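Local coordinates for protein glycosyl transferase (Staphylococcus aureus, PDB 5TZJ) that belongs to the family 2 glycosyltransferases, with a GT-A type domain that holds uridine-diphosphate-N-acetylglucosamine and a helical linker domain beside it, at residues L116-M120 and S131-E135; R258-F262 and W274-L278; N311-V315 and F338-E342. All coordinates share one frame; numbering follows the deposited sequence.

Contact 1 (L116-M120 and S131-E135); sequences LLIKM and SMFKE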
ATOM      1  N   LEU A 116     -12.951  -5.586   0.194  1.00 35.40           N
ATOM      2  CA  LEU A 116     -12.954  -6.568  -0.891  1.00 37.27           C
ATOM      3  C   LEU A 116     -11.765  -6.274  -1.795  1.00 33.48           C
ATOM      4  O   LEU A 116     -11.725  -5.234  -2.458  1.00 32.10           O
ATOM      5  CB  LEU A 116     -14.264  -6.545  -1.682  1.00 33.38           C
ATOM      6  CG  LEU A 116     -14.423  -7.464  -2.904  1.00 35.12           C
ATOM      7  CD1 LEU A 116     -14.178  -8.992  -2.617  1.00 36.68           C
ATOM      8  CD2 LEU A 116     -15.788  -7.298  -3.514  1.00 39.80           C
ATOM      9  N   LEU A 117     -10.810  -7.188  -1.819  1.00 34.19           N
ATOM     10  CA  LEU A 117      -9.714  -7.114  -2.770  1.00 32.94           C
ATOM     11  C   LEU A 117     -10.235  -7.602  -4.106  1.00 33.95           C
ATOM     12  O   LEU A 117     -10.974  -8.586  -4.155  1.00 36.91           O
ATOM     13  CB  LEU A 117      -8.528  -7.988  -2.312  1.00 31.72           C
ATOM     14  CG  LEU A 117      -7.636  -7.383  -1.219  1.00 31.34           C
ATOM     15  CD1 LEU A 117      -8.276  -7.467   0.155  1.00 33.47           C
ATOM     16  CD2 LEU A 117      -6.227  -7.988  -1.206  1.00 33.37           C
ATOM     17  N   ILE A 118      -9.839  -6.932  -5.192  1.00 33.18           N
ATOM     18  CA  ILE A 118     -10.254  -7.340  -6.527  1.00 36.17           C
ATOM     19  C   ILE A 118      -9.019  -7.526  -7.393  1.00 36.85           C
ATOM     20  O   ILE A 118      -8.068  -6.740  -7.316  1.00 36.80           O
ATOM     21  CB  ILE A 118     -11.232  -6.339  -7.153  1.00 37.71           C
ATOM     22  CG1 ILE A 118     -10.617  -4.925  -7.174  1.00 30.94           C
ATOM     23  CG2 ILE A 118     -12.579  -6.391  -6.430  1.00 37.63           C
ATOM     24  CD1 ILE A 118     -11.528  -3.925  -7.901  1.00 35.66           C
ATOM     25  N   LYS A 119      -9.011  -8.603  -8.169  1.00 36.11           N
ATOM     26  CA  LYS A 119      -7.796  -9.015  -8.857  1.00 37.45           C
ATOM     27  C   LYS A 119      -7.347  -7.934  -9.831  1.00 39.45           C
ATOM     28  O   LYS A 119      -8.154  -7.369 -10.574  1.00 37.67           O
ATOM     29  CB  LYS A 119      -8.026 -10.343  -9.601  1.00 40.68           C
ATOM     30  CG  LYS A 119      -6.805 -10.780 -10.384  1.00 46.07           C
ATOM     31  CD  LYS A 119      -7.093 -11.957 -11.288  1.00 55.08           C
ATOM     32  CE  LYS A 119      -7.446 -13.183 -10.519  1.00 57.31           C
ATOM     33  NZ  LYS A 119      -7.808 -14.309 -11.461  1.00 62.70           N
ATOM     34  N   MET A 120      -6.046  -7.655  -9.840  1.00 41.62           N
ATOM     35  CA  MET A 120      -5.512  -6.633 -10.723  1.00 43.27           C
ATOM     36  C   MET A 120      -4.764  -7.258 -11.898  1.00 44.12           C
ATOM     37  O   MET A 120      -4.333  -8.413 -11.856  1.00 42.84           O
ATOM     38  CB  MET A 120      -4.595  -5.681  -9.954  1.00 42.78           C
ATOM     39  CG  MET A 120      -5.070  -5.327  -8.551  1.00 42.84           C
ATOM     40  SD  MET A 120      -3.743  -4.532  -7.600  1.00 42.02           S
ATOM     41  CE  MET A 120      -3.424  -3.146  -8.701  1.00 42.72           C
ATOM     42  N   SER A 131       0.298 -12.606  -5.714  1.00 49.28           N
ATOM     43  CA  SER A 131       0.356 -13.762  -4.825  1.00 50.52           C
ATOM     44  C   SER A 131      -0.903 -13.930  -3.982  1.00 51.05           C
ATOM     45  O   SER A 131      -1.198 -15.055  -3.560  1.00 54.67           O
ATOM     46  CB  SER A 131       1.572 -13.670  -3.903  1.00 49.21           C
ATOM     47  OG  SER A 131       1.372 -12.709  -2.877  1.00 45.77           O
ATOM     48  N   MET A 132      -1.659 -12.859  -3.735  1.00 46.61           N
ATOM     49  CA  MET A 132      -2.906 -12.969  -2.986  1.00 46.21           C
ATOM     50  C   MET A 132      -4.138 -13.141  -3.881  1.00 44.17           C
ATOM     51  O   MET A 132      -5.259 -13.186  -3.373  1.00 41.46           O
ATOM     52  CB  MET A 132      -3.086 -11.743  -2.064  1.00 43.50           C
ATOM     53  CG  MET A 132      -3.384 -10.402  -2.756  1.00 35.79           C
ATOM     54  SD  MET A 132      -2.024  -9.870  -3.813  1.00 34.32           S
ATOM     55  CE  MET A 132      -0.712  -9.690  -2.572  1.00 31.18           C
ATOM     56  N   PHE A 133      -3.971 -13.245  -5.192  1.00 45.98           N
ATOM     57  CA  PHE A 133      -5.109 -13.277  -6.099  1.00 46.51           C
ATOM     58  C   PHE A 133      -5.235 -14.604  -6.838  1.00 51.64           C
ATOM     59  O   PHE A 133      -5.915 -14.670  -7.865  1.00 51.98           O
ATOM     60  CB  PHE A 133      -5.027 -12.126  -7.101  1.00 48.01           C
ATOM     61  CG  PHE A 133      -5.321 -10.777  -6.502  1.00 43.86           C
ATOM     62  CD1 PHE A 133      -6.587 -10.479  -6.018  1.00 42.94           C
ATOM     63  CD2 PHE A 133      -4.333  -9.803  -6.430  1.00 39.79           C
ATOM     64  CE1 PHE A 133      -6.860  -9.229  -5.466  1.00 37.95           C
ATOM     65  CE2 PHE A 133      -4.594  -8.548  -5.887  1.00 36.11           C
ATOM     66  CZ  PHE A 133      -5.855  -8.269  -5.403  1.00 38.35           C
ATOM     67  N   LYS A 134      -4.595 -15.666  -6.341  1.00 53.75           N
ATOM     68  CA  LYS A 134      -4.670 -16.948  -7.044  1.00 60.48           C
ATOM     69  C   LYS A 134      -6.021 -17.626  -6.885  1.00 62.74           C
ATOM     70  O   LYS A 134      -6.300 -18.586  -7.605  1.00 67.06           O
ATOM     71  CB  LYS A 134      -3.569 -17.898  -6.560  1.00 62.76           C
ATOM     72  CG  LYS A 134      -2.139 -17.438  -6.858  1.00 65.50           C
ATOM     73  CD  LYS A 134      -1.866 -17.376  -8.358  1.00 71.30           C
ATOM     74  CE  LYS A 134      -1.045 -16.145  -8.746  1.00 73.12           C
ATOM     75  NZ  LYS A 134       0.255 -16.022  -7.995  1.00 76.01           N
ATOM     76  N   GLU A 135      -6.864 -17.146  -5.978  1.00 61.75           N
ATOM     77  CA  GLU A 135      -8.119 -17.802  -5.659  1.00 63.11           C
ATOM     78  C   GLU A 135      -9.101 -16.752  -5.158  1.00 57.61           C
ATOM     79  O   GLU A 135      -8.705 -15.756  -4.541  1.00 53.28           O
ATOM     80  CB  GLU A 135      -7.900 -18.888  -4.598  1.00 69.32           C
ATOM     81  CG  GLU A 135      -8.877 -20.057  -4.669  1.00 78.70           C
ATOM     82  CD  GLU A 135      -8.460 -21.212  -3.761  1.00 85.22           C
ATOM     83  OE1 GLU A 135      -9.147 -22.263  -3.777  1.00 89.83           O
ATOM     84  OE2 GLU A 135      -7.441 -21.066  -3.034  1.00 84.83           O
TER

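Contact 2 (R258-F262 and W274-L278); sequences RTNGF and WINAL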
ATOM      1  N   ARG A 258      12.010   0.433  -0.554  1.00 20.71           N
ATOM      2  CA  ARG A 258      13.293   1.108  -0.755  1.00 19.62           C
ATOM      3  C   ARG A 258      14.277   0.818   0.370  1.00 22.03           C
ATOM      4  O   ARG A 258      15.480   1.096   0.238  1.00 22.66           O
ATOM      5  CB  ARG A 258      13.056   2.644  -0.836  1.00 17.89           C
ATOM      6  CG  ARG A 258      12.635   3.187   0.558  1.00 23.96           C
ATOM      7  CD  ARG A 258      12.232   4.662   0.519  1.00 32.04           C
ATOM      8  NE  ARG A 258      11.101   4.872  -0.363  1.00 36.05           N
ATOM      9  CZ  ARG A 258      10.745   6.074  -0.828  1.00 41.30           C
ATOM     10  NH1 ARG A 258      11.450   7.170  -0.497  1.00 38.40           N
ATOM     11  NH2 ARG A 258       9.710   6.167  -1.644  1.00 38.65           N
ATOM     12  N   THR A 259      13.800   0.330   1.513  1.00 23.81           N
ATOM     13  CA  THR A 259      14.735  -0.104   2.549  1.00 22.16           C
ATOM     14  C   THR A 259      15.646  -1.213   2.023  1.00 19.63           C
ATOM     15  O   THR A 259      16.855  -1.286   2.360  1.00 18.36           O
ATOM     16  CB  THR A 259      13.948  -0.569   3.769  1.00 22.41           C
ATOM     17  OG1 THR A 259      13.290   0.564   4.329  1.00 22.14           O
ATOM     18  CG2 THR A 259      14.904  -1.172   4.853  1.00 20.26           C
ATOM     19  N   ASN A 260      15.087  -2.101   1.216  1.00 17.10           N
ATOM     20  CA  ASN A 260      15.901  -3.248   0.741  1.00 19.99           C
ATOM     21  C   ASN A 260      17.170  -2.819  -0.005  1.00 22.23           C
ATOM     22  O   ASN A 260      17.094  -2.305  -1.116  1.00 25.20           O
ATOM     23  CB  ASN A 260      15.107  -4.175  -0.196  1.00 21.78           C
ATOM     24  CG  ASN A 260      15.897  -5.516  -0.492  1.00 30.14           C
ATOM     25  OD1 ASN A 260      16.765  -5.521  -1.313  1.00 36.35           O
ATOM     26  ND2 ASN A 260      15.653  -6.557   0.262  1.00 31.18           N
ATOM     27  N   GLY A 261      18.351  -3.038   0.569  1.00 22.21           N
ATOM     28  CA  GLY A 261      19.557  -2.670  -0.146  1.00 23.35           C
ATOM     29  C   GLY A 261      19.929  -1.192  -0.096  1.00 21.54           C
ATOM     30  O   GLY A 261      20.826  -0.790  -0.823  1.00 18.51           O
ATOM     31  N   PHE A 262      19.288  -0.362   0.741  1.00 19.24           N
ATOM     32  CA  PHE A 262      19.540   1.089   0.639  1.00 19.93           C
ATOM     33  C   PHE A 262      21.009   1.423   0.940  1.00 18.26           C
ATOM     34  O   PHE A 262      21.568   2.365   0.354  1.00 20.40           O
ATOM     35  CB  PHE A 262      18.589   1.890   1.585  1.00 17.97           C
ATOM     36  CG  PHE A 262      19.120   2.028   2.987  1.00 20.71           C
ATOM     37  CD1 PHE A 262      20.004   3.054   3.322  1.00 22.55           C
ATOM     38  CD2 PHE A 262      18.788   1.075   3.969  1.00 21.95           C
ATOM     39  CE1 PHE A 262      20.515   3.154   4.607  1.00 21.50           C
ATOM     40  CE2 PHE A 262      19.276   1.159   5.239  1.00 21.65           C
ATOM     41  CZ  PHE A 262      20.164   2.202   5.571  1.00 22.28           C
ATOM     42  N   TRP A 274      19.268   8.207   6.233  1.00 20.93           N
ATOM     43  CA  TRP A 274      18.462   6.989   6.102  1.00 24.39           C
ATOM     44  C   TRP A 274      18.443   6.185   7.410  1.00 25.34           C
ATOM     45  O   TRP A 274      17.382   5.727   7.845  1.00 21.08           O
ATOM     46  CB  TRP A 274      18.980   6.120   4.936  1.00 24.55           C
ATOM     47  CG  TRP A 274      18.578   6.642   3.591  1.00 24.31           C
ATOM     48  CD1 TRP A 274      19.015   7.802   2.995  1.00 27.19           C
ATOM     49  CD2 TRP A 274      17.590   6.081   2.709  1.00 22.08           C
ATOM     50  NE1 TRP A 274      18.387   7.972   1.774  1.00 25.15           N
ATOM     51  CE2 TRP A 274      17.513   6.932   1.577  1.00 24.04           C
ATOM     52  CE3 TRP A 274      16.773   4.926   2.760  1.00 23.26           C
ATOM     53  CZ2 TRP A 274      16.654   6.671   0.492  1.00 26.66           C
ATOM     54  CZ3 TRP A 274      15.933   4.637   1.657  1.00 22.02           C
ATOM     55  CH2 TRP A 274      15.883   5.522   0.545  1.00 28.43           C
ATOM     56  N   ILE A 275      19.616   5.960   8.039  1.00 14.14           N
ATOM     57  CA  ILE A 275      19.591   5.088   9.217  1.00 16.96           C
ATOM     58  C   ILE A 275      18.940   5.795  10.401  1.00 20.39           C
ATOM     59  O   ILE A 275      18.281   5.161  11.242  1.00 21.28           O
ATOM     60  CB  ILE A 275      21.014   4.564   9.560  1.00 22.79           C
ATOM     61  CG1 ILE A 275      20.982   3.290  10.443  1.00 21.99           C
ATOM     62  CG2 ILE A 275      21.876   5.621  10.302  1.00 22.04           C
ATOM     63  CD1 ILE A 275      20.742   1.939   9.657  1.00 21.40           C
ATOM     64  N   ASN A 276      19.058   7.126  10.486  1.00 21.14           N
ATOM     65  CA  ASN A 276      18.347   7.811  11.546  1.00 18.64           C
ATOM     66  C   ASN A 276      16.822   7.683  11.348  1.00 18.90           C
ATOM     67  O   ASN A 276      16.085   7.399  12.298  1.00 19.42           O
ATOM     68  CB  ASN A 276      18.831   9.260  11.621  1.00 23.07           C
ATOM     69  CG  ASN A 276      20.284   9.349  12.141  1.00 36.23           C
ATOM     70  OD1 ASN A 276      20.744   8.491  12.918  1.00 37.01           O
ATOM     71  ND2 ASN A 276      21.016  10.375  11.706  1.00 42.27           N
ATOM     72  N   ALA A 277      16.333   7.853  10.131  1.00 17.98           N
ATOM     73  CA  ALA A 277      14.880   7.734   9.924  1.00 17.25           C
ATOM     74  C   ALA A 277      14.408   6.281  10.060  1.00 17.23           C
ATOM     75  O   ALA A 277      13.410   5.998  10.740  1.00 17.19           O
ATOM     76  CB  ALA A 277      14.479   8.271   8.557  1.00 17.86           C
ATOM     77  N   LEU A 278      15.110   5.344   9.404  1.00 13.02           N
ATOM     78  CA  LEU A 278      14.757   3.938   9.590  1.00 19.02           C
ATOM     79  C   LEU A 278      14.827   3.538  11.058  1.00 19.26           C
ATOM     80  O   LEU A 278      13.968   2.803  11.556  1.00 17.12           O
ATOM     81  CB  LEU A 278      15.673   3.054   8.736  1.00 18.71           C
ATOM     82  CG  LEU A 278      15.556   1.529   8.947  1.00 18.11           C
ATOM     83  CD1 LEU A 278      14.215   1.081   8.345  1.00 14.50           C
ATOM     84  CD2 LEU A 278      16.726   0.913   8.167  1.00 18.03           C
TER

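Contact 3 (N311-V315 and F338-E342); sequences NYRTV and FNEGE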
ATOM      1  N   ASN A 311      27.707  -1.020  10.658  1.00 20.45           N
ATOM      2  CA  ASN A 311      27.339  -2.443  10.784  1.00 25.27           C
ATOM      3  C   ASN A 311      26.117  -2.813   9.943  1.00 27.12           C
ATOM      4  O   ASN A 311      26.083  -3.915   9.363  1.00 25.73           O
ATOM      5  CB  ASN A 311      27.129  -2.798  12.263  1.00 24.26           C
ATOM      6  CG  ASN A 311      28.480  -3.223  12.947  1.00 25.78           C
ATOM      7  OD1 ASN A 311      29.246  -3.940  12.349  1.00 28.74           O
ATOM      8  ND2 ASN A 311      28.753  -2.739  14.162  1.00 26.06           N
ATOM      9  N   TYR A 312      25.148  -1.897   9.787  1.00 21.43           N
ATOM     10  CA  TYR A 312      24.047  -2.193   8.862  1.00 19.23           C
ATOM     11  C   TYR A 312      24.589  -2.443   7.460  1.00 20.23           C
ATOM     12  O   TYR A 312      24.214  -3.413   6.781  1.00 20.12           O
ATOM     13  CB  TYR A 312      23.030  -1.027   8.864  1.00 17.03           C
ATOM     14  CG  TYR A 312      21.729  -1.375   8.201  1.00 15.28           C
ATOM     15  CD1 TYR A 312      21.622  -1.465   6.815  1.00 16.46           C
ATOM     16  CD2 TYR A 312      20.605  -1.613   8.987  1.00 15.71           C
ATOM     17  CE1 TYR A 312      20.330  -1.841   6.199  1.00 17.52           C
ATOM     18  CE2 TYR A 312      19.339  -1.937   8.402  1.00 15.77           C
ATOM     19  CZ  TYR A 312      19.217  -2.033   7.035  1.00 14.84           C
ATOM     20  OH  TYR A 312      17.939  -2.403   6.557  1.00 17.15           O
ATOM     21  N   ARG A 313      25.490  -1.568   7.008  1.00 21.75           N
ATOM     22  CA  ARG A 313      26.049  -1.675   5.654  1.00 21.12           C
ATOM     23  C   ARG A 313      26.908  -2.914   5.488  1.00 25.03           C
ATOM     24  O   ARG A 313      26.891  -3.546   4.426  1.00 24.33           O
ATOM     25  CB  ARG A 313      26.863  -0.425   5.324  1.00 21.15           C
ATOM     26  CG  ARG A 313      27.417  -0.394   3.902  1.00 22.50           C
ATOM     27  CD  ARG A 313      28.395   0.759   3.724  1.00 27.32           C
ATOM     28  NE  ARG A 313      27.815   2.017   4.068  1.00 30.52           N
ATOM     29  CZ  ARG A 313      28.240   2.823   5.046  1.00 31.83           C
ATOM     30  NH1 ARG A 313      29.301   2.508   5.784  1.00 29.54           N
ATOM     31  NH2 ARG A 313      27.614   3.981   5.250  1.00 24.78           N
ATOM     32  N   THR A 314      27.729  -3.246   6.502  1.00 28.40           N
ATOM     33  CA  THR A 314      28.464  -4.506   6.465  1.00 24.40           C
ATOM     34  C   THR A 314      27.522  -5.698   6.280  1.00 23.07           C
ATOM     35  O   THR A 314      27.796  -6.603   5.483  1.00 26.68           O
ATOM     36  CB  THR A 314      29.323  -4.647   7.740  1.00 25.21           C
ATOM     37  OG1 THR A 314      30.391  -3.682   7.708  1.00 23.81           O
ATOM     38  CG2 THR A 314      29.958  -6.094   7.866  1.00 24.80           C
ATOM     39  N   VAL A 315      26.407  -5.719   6.985  1.00 24.68           N
ATOM     40  CA  VAL A 315      25.454  -6.817   6.784  1.00 24.20           C
ATOM     41  C   VAL A 315      25.000  -6.885   5.321  1.00 23.99           C
ATOM     42  O   VAL A 315      25.051  -7.950   4.686  1.00 21.12           O
ATOM     43  CB  VAL A 315      24.259  -6.672   7.736  1.00 20.22           C
ATOM     44  CG1 VAL A 315      23.124  -7.606   7.328  1.00 19.09           C
ATOM     45  CG2 VAL A 315      24.693  -6.924   9.215  1.00 21.48           C
ATOM     46  N   PHE A 338      28.821 -10.783  11.731  1.00 22.39           N
ATOM     47  CA  PHE A 338      29.202  -9.942  10.599  1.00 24.26           C
ATOM     48  C   PHE A 338      30.451  -9.099  10.837  1.00 28.58           C
ATOM     49  O   PHE A 338      31.004  -8.575   9.865  1.00 30.63           O
ATOM     50  CB  PHE A 338      28.060  -9.037  10.188  1.00 21.74           C
ATOM     51  CG  PHE A 338      26.854  -9.767   9.683  1.00 20.84           C
ATOM     52  CD1 PHE A 338      25.913 -10.195  10.553  1.00 18.40           C
ATOM     53  CD2 PHE A 338      26.682 -10.011   8.330  1.00 17.37           C
ATOM     54  CE1 PHE A 338      24.749 -10.869  10.098  1.00 20.17           C
ATOM     55  CE2 PHE A 338      25.568 -10.706   7.846  1.00 17.57           C
ATOM     56  CZ  PHE A 338      24.572 -11.109   8.739  1.00 16.38           C
ATOM     57  N   ASN A 339      30.943  -9.010  12.072  1.00 26.17           N
ATOM     58  CA  ASN A 339      32.054  -8.135  12.406  1.00 26.21           C
ATOM     59  C   ASN A 339      32.650  -8.605  13.714  1.00 24.81           C
ATOM     60  O   ASN A 339      31.933  -9.125  14.578  1.00 26.51           O
ATOM     61  CB  ASN A 339      31.590  -6.677  12.579  1.00 29.26           C
ATOM     62  CG  ASN A 339      32.127  -5.767  11.518  1.00 44.57           C
ATOM     63  OD1 ASN A 339      33.264  -5.917  11.071  1.00 48.84           O
ATOM     64  ND2 ASN A 339      31.302  -4.795  11.091  1.00 48.83           N
ATOM     65  N   GLU A 340      33.936  -8.332  13.897  1.00 29.66           N
ATOM     66  CA  GLU A 340      34.588  -8.730  15.139  1.00 33.04           C
ATOM     67  C   GLU A 340      33.859  -8.152  16.350  1.00 34.65           C
ATOM     68  O   GLU A 340      33.443  -6.984  16.352  1.00 36.97           O
ATOM     69  CB  GLU A 340      36.042  -8.267  15.157  1.00 38.83           C
ATOM     70  CG  GLU A 340      36.733  -8.528  16.501  1.00 43.85           C
ATOM     71  CD  GLU A 340      38.246  -8.273  16.475  1.00 55.58           C
ATOM     72  OE1 GLU A 340      38.983  -9.016  15.769  1.00 61.36           O
ATOM     73  OE2 GLU A 340      38.703  -7.344  17.181  1.00 58.67           O
ATOM     74  N   GLY A 341      33.687  -8.986  17.379  1.00 33.91           N
ATOM     75  CA  GLY A 341      33.052  -8.606  18.626  1.00 35.74           C
ATOM     76  C   GLY A 341      31.549  -8.469  18.581  1.00 36.89           C
ATOM     77  O   GLY A 341      30.940  -8.138  19.609  1.00 40.01           O
ATOM     78  N   GLU A 342      30.934  -8.702  17.460  1.00 31.08           N
ATOM     79  CA  GLU A 342      29.504  -8.486  17.333  1.00 28.65           C
ATOM     80  C   GLU A 342      28.758  -9.787  17.589  1.00 31.56           C
ATOM     81  O   GLU A 342      29.359 -10.857  17.566  1.00 31.81           O
ATOM     82  CB  GLU A 342      29.189  -7.973  15.923  1.00 28.51           C
ATOM     83  CG  GLU A 342      29.624  -6.541  15.728  1.00 31.23           C
ATOM     84  CD  GLU A 342      28.868  -5.596  16.635  1.00 32.45           C
ATOM     85  OE1 GLU A 342      29.523  -4.859  17.404  1.00 32.20           O
ATOM     86  OE2 GLU A 342      27.626  -5.603  16.587  1.00 29.07           O
TER
HETATM   87  O   HOH W   1      31.360  -2.940  15.375  1.00 41.41           O
HETATM   88  O   HOH W   2      31.431  -2.226  10.170  1.00 55.67           O

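Contact 1 (L116-M120 and S131-E135)
Phe133 lays its ring against the backbone of Lys119, where strand 115-122 of the mixed sheet in the family 2 glycosyltransferase domain, a GT-A type fold, receives the loop that follows it. Lys119 CA sits over one ring face, 3.7 Å from the centroid of Phe133 and 23° off the ring normal, a CH-pi contact, and Met120 N lies farther above the same face. Met132 CG backs the opposite face toward the rim. The far end of the ring reaches the strand obliquely, with Phe133 CZ 3.3 Å from Ile118 O and Phe133 CE1 3.8 Å from Leu117 CB. With CG anti to its carbonyl carbon (chi1 -73°), Phe133 directs its ring at the strand. Leu117 crosses Met132 at about a right angle, its CD2 4.0 Å from Met132 CG. On the Lys119 side, toward the ring's other edge, Met120 CG comes to 4.2 Å from Phe133 CE2; the Met120 side chain also touches the bound uridine-diphosphate-N-acetylglucosamine. Phe133 O and Lys119 NZ hydrogen-bond to Ser196 OG and O, so both segments share this serine. The Lys119 chain runs back past the ring, bends at chi3 (-65°) and brings CE to 3.4 Å from Phe133 O.

Contact 2 (R258-F262 and W274-L278)
A type II beta turn from Thr259 to Phe262, closed by Phe262 N to Thr259 O at 3.1 Å, faces helix 271-282, with Gly261 at phi 80° serving as N-cap of the short helix 262-265. Phe262 and Trp274 reach past each other from opposite sides. Their planes are nearly parallel, 10° apart, but the Phe262 ring and the six-membered ring of Trp274 are slid so far, 5.4 Å between centroids, that they barely overlap. The closest approach is instead Phe262 CE1 to Trp274 CB at 3.4 Å. Around the rest of the phenyl ring, Ile275 CD1 comes to the edge near its plane, 4.1 Å from Phe262 CZ, and Leu278 CD2 lies 3.9 Å from Phe262 CE2. At the outer end of the indole, Arg258 crosses at about a right angle and rests its CD 3.8 Å from Trp274 CH2. Its guanidinium makes a cation-pi contact with Phe221. Thr259 OG1 is held by Tyr222 OH and His253 NE2, while its neighbour across the contact is Leu278 CD1. The turn between helices 239-256 and 262-265 is thus packed on helix 271-282 within the helical TarS-type linker domain.

Contact 3 (N311-V315 and F338-E342)
Asn311 and Asn339 meet amide to amide, their planes turned 69° apart. Asn339 ND2 donates to Asn311 OD1 over 2.6 Å, nearly in line with the C=O of Asn311 (162°), while Asn311 OD1 lies slightly out of the Asn339 amide plane. A water accepts a second bond from Asn339 ND2 at 2.7 Å and also hydrogen-bonds to Thr314 OG1, which is bound as well to Asp310 O in its own helix. The other end of the Asn311 amide faces the Glu342 carboxylate: the two side chains come from opposite directions with planes 30° apart, and Asn311 ND2 stays 3.9 Å from Glu342 OE1. Another water spans this gap, accepting from Asn311 ND2 at 2.9 Å and donating weakly to Glu342 OE1. Asp308 OD2 takes a further bond from Asn311 ND2, and Tyr303 OH binds Glu342 OE2.

Beyond this polar side the contact turns apolar. Val315 CG2 stands over the centre of one Phe338 ring face, 3.7 Å from the centroid, in a CH-pi contact; its placement anti to the carbonyl carbon points that methyl at the ring. Between the two regions, Thr314 CG2 abuts the backbone, 3.4 Å from Phe338 O. Asn339 to Glu342 form the type II beta turn that joins strands 333-337 and 344-348, a beta hairpin of the C-terminal antiparallel sheet, which thus packs on helix 309-321, with Pro299 and Tyr303 of helix 298-305 alongside.

In the fold
Contacts 1 and 2 are buried, whereas contact 3 is partly buried and lies farthest from the centre of the chain. Contact 1 belongs to the glycosyltransferase domain and stands apart, its centre about 29 Å from that of contact 2. Contacts 2 and 3 adjoin through helix 309-321: Tyr312 turns away from the hairpin and packs on the other contact, with its CE1 3.3 Å from Phe262 CE2 and its CD2 3.6 Å from Ile275 CD1. One helix therefore joins the linker core to the C-terminal sheet. Between their own segments, contacts 1 and 2 rely on aromatic and aliphatic packing, while contact 3 adds a direct hydrogen bond between two side-chain amides and bridging waters.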